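Local atomic coordinates of antifreeze protein (Uncultured bacterium, PDB entry 6EIO), a protein that binds ice, probably through two faces of its beta-solenoid, and comes from an uncultured bacterium of an Antarctic consortium. Residues Ile90-Asn95 and Ala212-Asn216. Numbering follows the deposited sequence.
With SO4 (sulfate ion), chain F.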
loop_
_atom_site.group_PDB
_atom_site.type_symbol
_atom_site.label_atom_id
_atom_site.label_comp_id
_atom_site.label_asym_id
_atom_site.label_seq_id
_atom_site.Cartn_x
_atom_site.Cartn_y
_atom_site.Cartn_z
ATOM N N ILE A 90 -9.290 6.856 -5.745
ATOM C CA ILE A 90 -8.292 6.775 -4.681
ATOM C C ILE A 90 -8.417 7.942 -3.711
ATOM O O ILE A 90 -8.123 7.770 -2.521
ATOM C CB ILE A 90 -6.843 6.493 -5.139
ATOM C CG1 ILE A 90 -6.195 7.659 -5.844
ATOM C CG2 ILE A 90 -6.795 5.211 -5.953
ATOM C CD1 ILE A 90 -4.702 7.446 -6.087
ATOM N N THR A 91 -8.879 9.112 -4.159
ATOM C CA THR A 91 -9.217 10.167 -3.203
ATOM C C THR A 91 -10.327 9.705 -2.271
ATOM O O THR A 91 -10.231 9.852 -1.047
ATOM C CB THR A 91 -9.593 11.432 -3.957
ATOM O OG1 THR A 91 -8.420 11.888 -4.630
ATOM C CG2 THR A 91 -10.132 12.512 -2.999
ATOM N N THR A 92 -11.377 9.102 -2.835
ATOM C CA THR A 92 -12.458 8.575 -2.005
ATOM C C THR A 92 -11.926 7.558 -0.995
ATOM O O THR A 92 -12.262 7.603 0.195
ATOM C CB THR A 92 -13.523 7.951 -2.916
ATOM O OG1 THR A 92 -14.047 8.984 -3.745
ATOM C CG2 THR A 92 -14.634 7.259 -2.123
ATOM N N ALA A 93 -11.098 6.622 -1.460
ATOM C CA ALA A 93 -10.576 5.578 -0.588
ATOM C C ALA A 93 -9.676 6.155 0.505
ATOM O O ALA A 93 -9.741 5.732 1.664
ATOM C CB ALA A 93 -9.799 4.554 -1.411
ATOM N N TYR A 94 -8.817 7.108 0.134
ATOM C CA TYR A 94 -7.955 7.768 1.103
ATOM C C TYR A 94 -8.783 8.433 2.200
ATOM O O TYR A 94 -8.503 8.295 3.392
ATOM C CB TYR A 94 -7.120 8.806 0.354
ATOM C CG TYR A 94 -6.197 9.628 1.227
ATOM C CD1 TYR A 94 -6.666 10.749 1.915
ATOM C CD2 TYR A 94 -4.847 9.302 1.350
ATOM C CE1 TYR A 94 -5.811 11.523 2.687
ATOM C CE2 TYR A 94 -3.994 10.070 2.125
ATOM C CZ TYR A 94 -4.472 11.177 2.793
ATOM O OH TYR A 94 -3.601 11.909 3.543
ATOM N N ASN A 95 -9.805 9.185 1.790
ATOM C CA ASN A 95 -10.624 9.900 2.761
ATOM C C ASN A 95 -11.405 8.926 3.638
ATOM O O ASN A 95 -11.563 9.163 4.846
ATOM C CB ASN A 95 -11.570 10.864 2.044
ATOM C CG ASN A 95 -10.878 12.055 1.405
ATOM O OD1 ASN A 95 -11.423 12.647 0.440
ATOM N ND2 ASN A 95 -9.742 12.447 1.919
ATOM N N ALA A 212 0.535 0.417 -5.045
ATOM C CA ALA A 212 1.177 1.679 -4.673
ATOM C C ALA A 212 0.395 2.790 -5.355
ATOM O O ALA A 212 0.521 2.976 -6.563
ATOM C CB ALA A 212 2.633 1.687 -5.101
ATOM N N LEU A 213 -0.418 3.506 -4.570
ATOM C CA LEU A 213 -1.378 4.481 -5.093
ATOM C C LEU A 213 -1.012 5.854 -4.517
ATOM O O LEU A 213 -1.319 6.146 -3.356
ATOM C CB LEU A 213 -2.805 4.074 -4.714
ATOM C CG LEU A 213 -3.188 2.636 -5.068
ATOM C CD1 LEU A 213 -4.600 2.327 -4.608
ATOM C CD2 LEU A 213 -3.034 2.328 -6.565
ATOM N N ALA A 214 -0.342 6.673 -5.323
ATOM C CA ALA A 214 0.064 8.006 -4.922
ATOM C C ALA A 214 -0.899 9.015 -5.542
ATOM O O ALA A 214 -1.113 9.027 -6.755
ATOM C CB ALA A 214 1.493 8.289 -5.378
ATOM N N ARG A 215 -1.481 9.857 -4.696
ATOM C CA ARG A 215 -2.483 10.800 -5.169
ATOM C C ARG A 215 -1.862 11.975 -5.913
ATOM O O ARG A 215 -2.167 12.211 -7.089
ATOM C CB ARG A 215 -3.339 11.304 -4.011
ATOM C CG ARG A 215 -4.281 10.233 -3.467
ATOM C CD ARG A 215 -5.160 10.762 -2.335
ATOM N NE ARG A 215 -5.885 11.964 -2.758
ATOM C CZ ARG A 215 -6.436 12.848 -1.946
ATOM N NH1 ARG A 215 -6.423 12.634 -0.645
ATOM N NH2 ARG A 215 -6.995 13.941 -2.447
ATOM N N ASN A 216 -1.020 12.753 -5.229
ATOM C CA ASN A 216 -0.586 14.015 -5.807
ATOM C C ASN A 216 0.862 14.031 -6.247
ATOM O O ASN A 216 1.235 14.881 -7.062
ATOM C CB ASN A 216 -0.892 15.158 -4.841
ATOM C CG ASN A 216 -2.379 15.311 -4.631
ATOM O OD1 ASN A 216 -3.189 15.013 -5.524
ATOM N ND2 ASN A 216 -2.761 15.749 -3.449
HETATM S S SO4 F . -9.791 16.244 -1.182
HETATM O O1 SO4 F . -10.046 17.547 -0.568
HETATM O O2 SO4 F . -10.779 15.275 -0.700
HETATM O O3 SO4 F . -8.430 15.812 -0.874
HETATM O O4 SO4 F . -9.927 16.392 -2.633
HETATM O O HOH W 1 -7.852 14.272 1.127
#
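Ile90, Thr91 and Tyr94 receive the side chain of Arg215 where helix 81-99 packs along the beta-solenoid of this ice-binding fold, against the end of strand 207-214. The apolar part is buried, and branched Ile90 suits it: its CG2 meets Leu213 CD1 at 3.9 Å, while its CD1 rests on the aliphatic part of Arg215, 3.8 Å from CG. Extended as far as CD, the arginine chain then bends at chi3 (54°), which brings NH1 over the Tyr94 ring. Tyr94 offers the cation a flat face in an off-centre cation-pi contact, Arg215 CZ standing 4.8 Å from the ring centroid and the two planes 66° apart. Thr91 is small enough to lay its methyl CG2 on one guanidinium face, 3.5 Å from Arg215 NH2, while its OG1 hydrogen-bonds to Lys87 O. Arg215 NH2 donates a nearly straight hydrogen bond (171°) to O3 of a sulfate, probably from the crystallisation liquor, at 2.8 Å. A leucine in place of Arg215 would probably leave the Tyr94 face without its cation and sulfate O3 without this bond. One water completes the polar edge, accepting from Asn95 ND2 and from Arg215 NH1 (2.8 Å) while donating to sulfate O3 at 2.6 Å.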